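Local coordinates for PlaB phospholipase (Legionella pneumophila, PDB 6ZTI), which hydrolyses phospholipids as an alpha/beta-hydrolase virulence factor, its activity controlled by NAD(H)-mediated tetramerization, at the interface of chains A and B. Numbering follows the deposited sequence. Chains: chain A/B, PlaB phospholipase.

Contact 1: the interface of chains A and B. Residues chain A 470, 472; chain B 56-57, 59, 79-80, 83-84.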
loop_
_atom_site.group_PDB
_atom_site.type_symbol
_atom_site.label_atom_id
_atom_site.label_comp_id
_atom_site.label_asym_id
_atom_site.label_seq_id
_atom_site.Cartn_x
_atom_site.Cartn_y
_atom_site.Cartn_z
ATOM N N ILE A 470 18.431 -27.101 23.303
ATOM C CA ILE A 470 18.797 -26.932 24.704
ATOM C C ILE A 470 20.084 -27.706 24.948
ATOM O O ILE A 470 20.343 -28.735 24.316
ATOM C CB ILE A 470 17.691 -27.382 25.688
ATOM C CG1 ILE A 470 17.505 -28.901 25.669
ATOM C CG2 ILE A 470 16.359 -26.691 25.362
ATOM C CD1 ILE A 470 16.594 -29.394 26.760
ATOM N N ASN A 472 22.993 -28.585 28.345
ATOM C CA ASN A 472 23.417 -28.439 29.733
ATOM C C ASN A 472 24.882 -28.018 29.865
ATOM O O ASN A 472 25.425 -28.061 30.972
ATOM C CB ASN A 472 23.167 -29.734 30.517
ATOM C CG ASN A 472 23.953 -30.910 29.987
ATOM O OD1 ASN A 472 24.812 -30.766 29.118
ATOM N ND2 ASN A 472 23.667 -32.091 30.522
ATOM N N TYR B 56 19.684 -26.564 32.016
ATOM C CA TYR B 56 19.808 -26.459 30.572
ATOM C C TYR B 56 19.629 -25.022 30.113
ATOM O O TYR B 56 18.754 -24.298 30.599
ATOM C CB TYR B 56 18.782 -27.341 29.868
ATOM C CG TYR B 56 19.112 -28.806 29.949
ATOM C CD1 TYR B 56 18.813 -29.541 31.085
ATOM C CD2 TYR B 56 19.736 -29.458 28.893
ATOM C CE1 TYR B 56 19.131 -30.898 31.166
ATOM C CE2 TYR B 56 20.051 -30.815 28.969
ATOM C CZ TYR B 56 19.742 -31.520 30.105
ATOM O OH TYR B 56 20.055 -32.859 30.193
ATOM N N LEU B 57 20.455 -24.626 29.159
ATOM C CA LEU B 57 20.314 -23.349 28.490
ATOM C C LEU B 57 19.553 -23.573 27.187
ATOM O O LEU B 57 19.986 -24.356 26.335
ATOM C CB LEU B 57 21.682 -22.720 28.243
ATOM C CG LEU B 57 22.565 -22.518 29.466
ATOM C CD1 LEU B 57 23.788 -21.693 29.066
ATOM C CD2 LEU B 57 21.804 -21.856 30.604
ATOM N N ARG B 59 18.298 -22.179 23.563
ATOM C CA ARG B 59 18.667 -21.208 22.536
ATOM C C ARG B 59 17.763 -21.424 21.332
ATOM O O ARG B 59 17.679 -22.540 20.802
ATOM C CB ARG B 59 20.150 -21.321 22.152
ATOM C CG ARG B 59 20.578 -22.623 21.491
ATOM C CD ARG B 59 22.097 -22.659 21.316
ATOM N NE ARG B 59 22.514 -23.777 20.479
ATOM C CZ ARG B 59 22.662 -25.026 20.915
ATOM N NH1 ARG B 59 22.434 -25.328 22.185
ATOM N NH2 ARG B 59 23.039 -25.978 20.074
ATOM N N ALA B 79 13.150 -30.124 20.896
ATOM C CA ALA B 79 14.395 -29.964 21.636
ATOM C C ALA B 79 14.337 -30.702 22.964
ATOM O O ALA B 79 15.317 -31.332 23.375
ATOM C CB ALA B 79 14.683 -28.483 21.862
ATOM N N VAL B 80 13.190 -30.636 23.647
ATOM C CA VAL B 80 13.048 -31.334 24.921
ATOM C C VAL B 80 13.159 -32.838 24.717
ATOM O O VAL B 80 13.829 -33.534 25.485
ATOM C CB VAL B 80 11.720 -30.948 25.592
ATOM C CG1 VAL B 80 11.414 -31.884 26.766
ATOM C CG2 VAL B 80 11.779 -29.500 26.054
ATOM N N GLU B 83 16.795 -34.056 23.974
ATOM C CA GLU B 83 17.805 -33.955 25.018
ATOM C C GLU B 83 17.430 -34.613 26.336
ATOM O O GLU B 83 18.325 -35.123 27.013
ATOM C CB GLU B 83 18.138 -32.485 25.295
ATOM C CG GLU B 83 19.024 -31.845 24.237
ATOM C CD GLU B 83 20.466 -32.327 24.297
ATOM O OE1 GLU B 83 20.814 -33.097 25.221
ATOM O OE2 GLU B 83 21.253 -31.929 23.414
ATOM N N ILE B 84 16.152 -34.611 26.736
ATOM C CA ILE B 84 15.818 -35.133 28.060
ATOM C C ILE B 84 14.647 -36.110 28.069
ATOM O O ILE B 84 14.054 -36.361 29.126
ATOM C CB ILE B 84 15.547 -33.969 29.034
ATOM C CG1 ILE B 84 14.321 -33.165 28.609
ATOM C CG2 ILE B 84 16.778 -33.055 29.120
ATOM C CD1 ILE B 84 13.882 -32.183 29.652
#

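Contact 2: the interface of chains A and B. Residues chain A 60-61, 67, 71-72, 75; chain B 428-429, 467.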
loop_
_atom_site.group_PDB
_atom_site.type_symbol
_atom_site.label_atom_id
_atom_site.label_comp_id
_atom_site.label_asym_id
_atom_site.label_seq_id
_atom_site.Cartn_x
_atom_site.Cartn_y
_atom_site.Cartn_z
ATOM N N TYR A 60 -32.663 -5.846 -5.958
ATOM C CA TYR A 60 -31.733 -5.666 -4.854
ATOM C C TYR A 60 -30.671 -4.649 -5.233
ATOM O O TYR A 60 -30.456 -4.337 -6.402
ATOM C CB TYR A 60 -31.076 -6.989 -4.423
ATOM C CG TYR A 60 -30.202 -7.627 -5.472
ATOM C CD1 TYR A 60 -28.858 -7.307 -5.566
ATOM C CD2 TYR A 60 -30.713 -8.563 -6.351
ATOM C CE1 TYR A 60 -28.048 -7.890 -6.524
ATOM C CE2 TYR A 60 -29.912 -9.162 -7.307
ATOM C CZ TYR A 60 -28.578 -8.816 -7.385
ATOM O OH TYR A 60 -27.775 -9.390 -8.338
ATOM N N ILE A 61 -30.006 -4.133 -4.210
ATOM C CA ILE A 61 -29.031 -3.069 -4.375
ATOM C C ILE A 61 -27.661 -3.698 -4.613
ATOM O O ILE A 61 -27.106 -4.357 -3.727
ATOM C CB ILE A 61 -29.006 -2.149 -3.150
ATOM C CG1 ILE A 61 -30.420 -1.646 -2.805
ATOM C CG2 ILE A 61 -28.058 -1.006 -3.405
ATOM C CD1 ILE A 61 -31.078 -0.826 -3.882
ATOM N N VAL A 67 -22.685 -2.990 1.098
ATOM C CA VAL A 67 -23.543 -4.166 1.123
ATOM C C VAL A 67 -22.758 -5.381 0.645
ATOM O O VAL A 67 -22.048 -5.325 -0.369
ATOM C CB VAL A 67 -24.802 -3.925 0.272
ATOM C CG1 VAL A 67 -25.644 -5.184 0.174
ATOM C CG2 VAL A 67 -25.628 -2.766 0.874
ATOM N N ASP A 71 -25.298 -9.859 3.209
ATOM C CA ASP A 71 -26.383 -8.910 3.447
ATOM C C ASP A 71 -27.539 -9.137 2.472
ATOM O O ASP A 71 -28.712 -9.117 2.862
ATOM C CB ASP A 71 -25.897 -7.459 3.306
ATOM C CG ASP A 71 -24.827 -7.068 4.296
ATOM O OD1 ASP A 71 -24.675 -7.715 5.356
ATOM O OD2 ASP A 71 -24.136 -6.065 3.996
ATOM N N ILE A 72 -27.229 -9.309 1.184
ATOM C CA ILE A 72 -28.290 -9.434 0.194
ATOM C C ILE A 72 -29.083 -10.717 0.402
ATOM O O ILE A 72 -30.311 -10.728 0.249
ATOM C CB ILE A 72 -27.716 -9.369 -1.229
ATOM C CG1 ILE A 72 -27.037 -8.020 -1.466
ATOM C CG2 ILE A 72 -28.839 -9.581 -2.240
ATOM C CD1 ILE A 72 -26.134 -7.991 -2.683
ATOM N N ALA A 75 -31.363 -10.261 3.207
ATOM C CA ALA A 75 -32.470 -9.384 2.841
ATOM C C ALA A 75 -33.465 -10.097 1.935
ATOM O O ALA A 75 -34.670 -9.832 2.013
ATOM C CB ALA A 75 -31.949 -8.111 2.170
ATOM N N LEU B 428 -26.913 1.452 3.329
ATOM C CA LEU B 428 -28.001 0.528 3.607
ATOM C C LEU B 428 -27.610 -0.552 4.610
ATOM O O LEU B 428 -28.496 -1.217 5.159
ATOM C CB LEU B 428 -28.480 -0.094 2.291
ATOM C CG LEU B 428 -29.183 0.925 1.392
ATOM C CD1 LEU B 428 -29.439 0.353 0.020
ATOM C CD2 LEU B 428 -30.501 1.400 2.014
ATOM N N ALA B 429 -26.313 -0.747 4.848
ATOM C CA ALA B 429 -25.799 -1.566 5.941
ATOM C C ALA B 429 -25.048 -0.637 6.889
ATOM O O ALA B 429 -24.128 0.069 6.466
ATOM C CB ALA B 429 -24.886 -2.674 5.413
ATOM N N VAL B 467 -32.391 -3.274 0.667
ATOM C CA VAL B 467 -31.360 -4.071 0.005
ATOM C C VAL B 467 -31.974 -5.142 -0.888
ATOM O O VAL B 467 -31.380 -5.522 -1.905
ATOM C CB VAL B 467 -30.404 -4.663 1.063
ATOM C CG1 VAL B 467 -29.468 -5.690 0.451
ATOM C CG2 VAL B 467 -29.601 -3.536 1.720
#

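Contact 3: the interface of chains A and B. Residues chain A 70, 74, 112; chain B 351.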
loop_
_atom_site.group_PDB
_atom_site.type_symbol
_atom_site.label_atom_id
_atom_site.label_comp_id
_atom_site.label_asym_id
_atom_site.label_seq_id
_atom_site.Cartn_x
_atom_site.Cartn_y
_atom_site.Cartn_z
ATOM N N ASP A 70 -23.661 -11.690 1.703
ATOM C CA ASP A 70 -24.347 -12.100 2.930
ATOM C C ASP A 70 -25.523 -11.180 3.246
ATOM O O ASP A 70 -26.629 -11.649 3.547
ATOM C CB ASP A 70 -23.357 -12.129 4.102
ATOM C CG ASP A 70 -24.021 -12.481 5.433
ATOM O OD1 ASP A 70 -24.360 -13.665 5.637
ATOM O OD2 ASP A 70 -24.185 -11.575 6.275
ATOM N N ARG A 74 -29.516 -12.402 3.222
ATOM C CA ARG A 74 -30.372 -12.154 4.383
ATOM C C ARG A 74 -31.580 -11.294 4.016
ATOM O O ARG A 74 -32.692 -11.519 4.507
ATOM C CB ARG A 74 -29.589 -11.441 5.492
ATOM C CG ARG A 74 -28.588 -12.276 6.289
ATOM C CD ARG A 74 -27.888 -11.404 7.372
ATOM N NE ARG A 74 -28.835 -10.833 8.342
ATOM C CZ ARG A 74 -28.586 -9.786 9.133
ATOM N NH1 ARG A 74 -27.417 -9.161 9.075
ATOM N NH2 ARG A 74 -29.513 -9.349 9.980
ATOM N N LEU A 112 -27.486 -20.191 3.942
ATOM C CA LEU A 112 -27.654 -19.558 5.247
ATOM C C LEU A 112 -28.824 -20.146 6.015
ATOM O O LEU A 112 -28.773 -20.249 7.244
ATOM C CB LEU A 112 -27.869 -18.055 5.086
ATOM C CG LEU A 112 -26.640 -17.200 4.737
ATOM C CD1 LEU A 112 -27.092 -15.832 4.300
ATOM C CD2 LEU A 112 -25.688 -17.094 5.923
ATOM N N ARG B 351 -21.760 -10.676 12.123
ATOM C CA ARG B 351 -21.664 -11.420 10.873
ATOM C C ARG B 351 -20.235 -11.839 10.568
ATOM O O ARG B 351 -19.958 -12.296 9.455
ATOM C CB ARG B 351 -22.224 -10.592 9.708
ATOM C CG ARG B 351 -23.605 -10.014 9.959
ATOM C CD ARG B 351 -24.615 -11.110 10.243
ATOM N NE ARG B 351 -24.834 -11.981 9.088
ATOM C CZ ARG B 351 -25.274 -13.236 9.161
ATOM N NH1 ARG B 351 -25.528 -13.800 10.338
ATOM N NH2 ARG B 351 -25.446 -13.937 8.049
#

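Contact 1: the interface of chains A and B
Strand 468-471 near the C-terminus of chain A runs against strand 55-60 of the alpha/beta-hydrolase domain of chain B, and A:Ile470 on it reaches between B:Tyr56 of that strand and B:Glu83 of helix 69-89. At the backbone the strands come close, with A:Ile470 CA 3.3 Å from the carbonyl O of B:Leu57. The ethyl branch of A:Ile470 does most of the side-chain touching. Its CG1 stands between the backbone N and the carbonyl carbon (chi1 69°) and lies 3.6 Å from B:Glu83 CG, the two side chains running past one another in opposite directions. CD1 approaches the ring face opposite A:Asn472, off toward the rim, 3.8 Å from B:Tyr56 CD2. B:Glu83 meets the isoleucine with its methylenes CB and CG, CG being set beside the backbone N by chi1 (-76°). Beyond the strand end, A:Asn472 lies alongside the same tyrosine, both side chains pointing the same way. Its CB sits over one face, 3.8 Å from the ring centroid of B:Tyr56 in a CH-pi contact displaced toward the rim, and its amide plane is turned 22° from the ring. ND2 of that amide is carried toward the phenol end, 3.7 Å from B:Tyr56 OH.

Contact 2: the interface of chains A and B
B:Val467 closes the short 3-10 helix 465-467 of chain B and packs its branched side chain against the alpha/beta-hydrolase domain of chain A, on A:Ile61, A:Val67 and helix 69-89. From the base outward, CB of B:Val467 packs on the methyl of A:Ala75, 3.9 Å from its CB. CG1, anti to the backbone N (chi1 170°), is the busier methyl: it meets A:Val67 CG1 at 3.9 Å and also touches A:Ala75 CB and A:Ile72 CG1. The side chain of A:Ile72 comes across it at about a right angle. CG2, the other methyl, faces A:Val67 CG2 at 4.1 Å, the two valine side chains lying antiparallel. Next to them B:Leu428 sends CD1 across the ethyl branch of A:Ile61, 3.6 Å from its CG1, again nearly at right angles. A:Ile61 CG1 also touches the backbone of B:Val467 at CA. Farther along, the methyl of B:Ala429 lies against the carboxylate of A:Asp71. A backbone bond ties the same valine down: A:Ile61 N donates a hydrogen bond of 3.0 Å to the carbonyl O of B:Val467, the donor tilted 32° from the carbonyl plane.

Contact 3: the interface of chains A and B
A bidentate salt bridge joins A:Asp70, in the first turn of helix 69-89, to B:Arg351, which a loop of chain B holds out toward it. Two hydrogen bonds make up the grip, and the arginine gives them side-on. B:Arg351 NH2 donates to A:Asp70 OD1 at 2.7 Å, and B:Arg351 NE donates to A:Asp70 OD2 at 2.9 Å. Both carboxylate oxygens use their syn lone pairs, and the carboxylate and guanidinium planes lie only 21° apart. Having NE as well as NH2 engaged resists rotation of the guanidinium. The carboxylate is placed by its first torsion (chi1 177°), which sets CG anti to the backbone N, while the arginine bends at chi2 and chi3 to turn its NE side toward it. Packing adds to this. The aliphatic stem of A:Arg74 crosses the arginine obliquely, with its CD 3.7 Å from B:Arg351 CZ. A:Arg74 NE lies above one guanidinium face near the rim, and the two guanidinium planes are inclined at 55°. A:Leu112 CD2 meets the group at its edge, in plane, 3.8 Å from B:Arg351 NH2. A:Asp70 and A:Arg74 sit one helical turn apart on helix 69-89, and A:Leu112 comes from the neighbouring helix 102-114.

Contacts 2 and 3 are neighbours, their C-alpha centres about 10 Å apart, and both use helix 69-89 of chain A. Contact 1 is farther off, its C-alpha centre about 58 Å from that of contact 2 and about 51 Å from that of contact 3. There the roles are exchanged: helix 69-89 and strand 55-60 belong to chain B, and the C-terminal part of chain A does the docking. Under the two-fold symmetry of the interface, each chain therefore both gives and receives a C-terminal segment. Such reciprocal, widely separated attachment would steady the pair of chains, two of the four copies in the deposited tetramer.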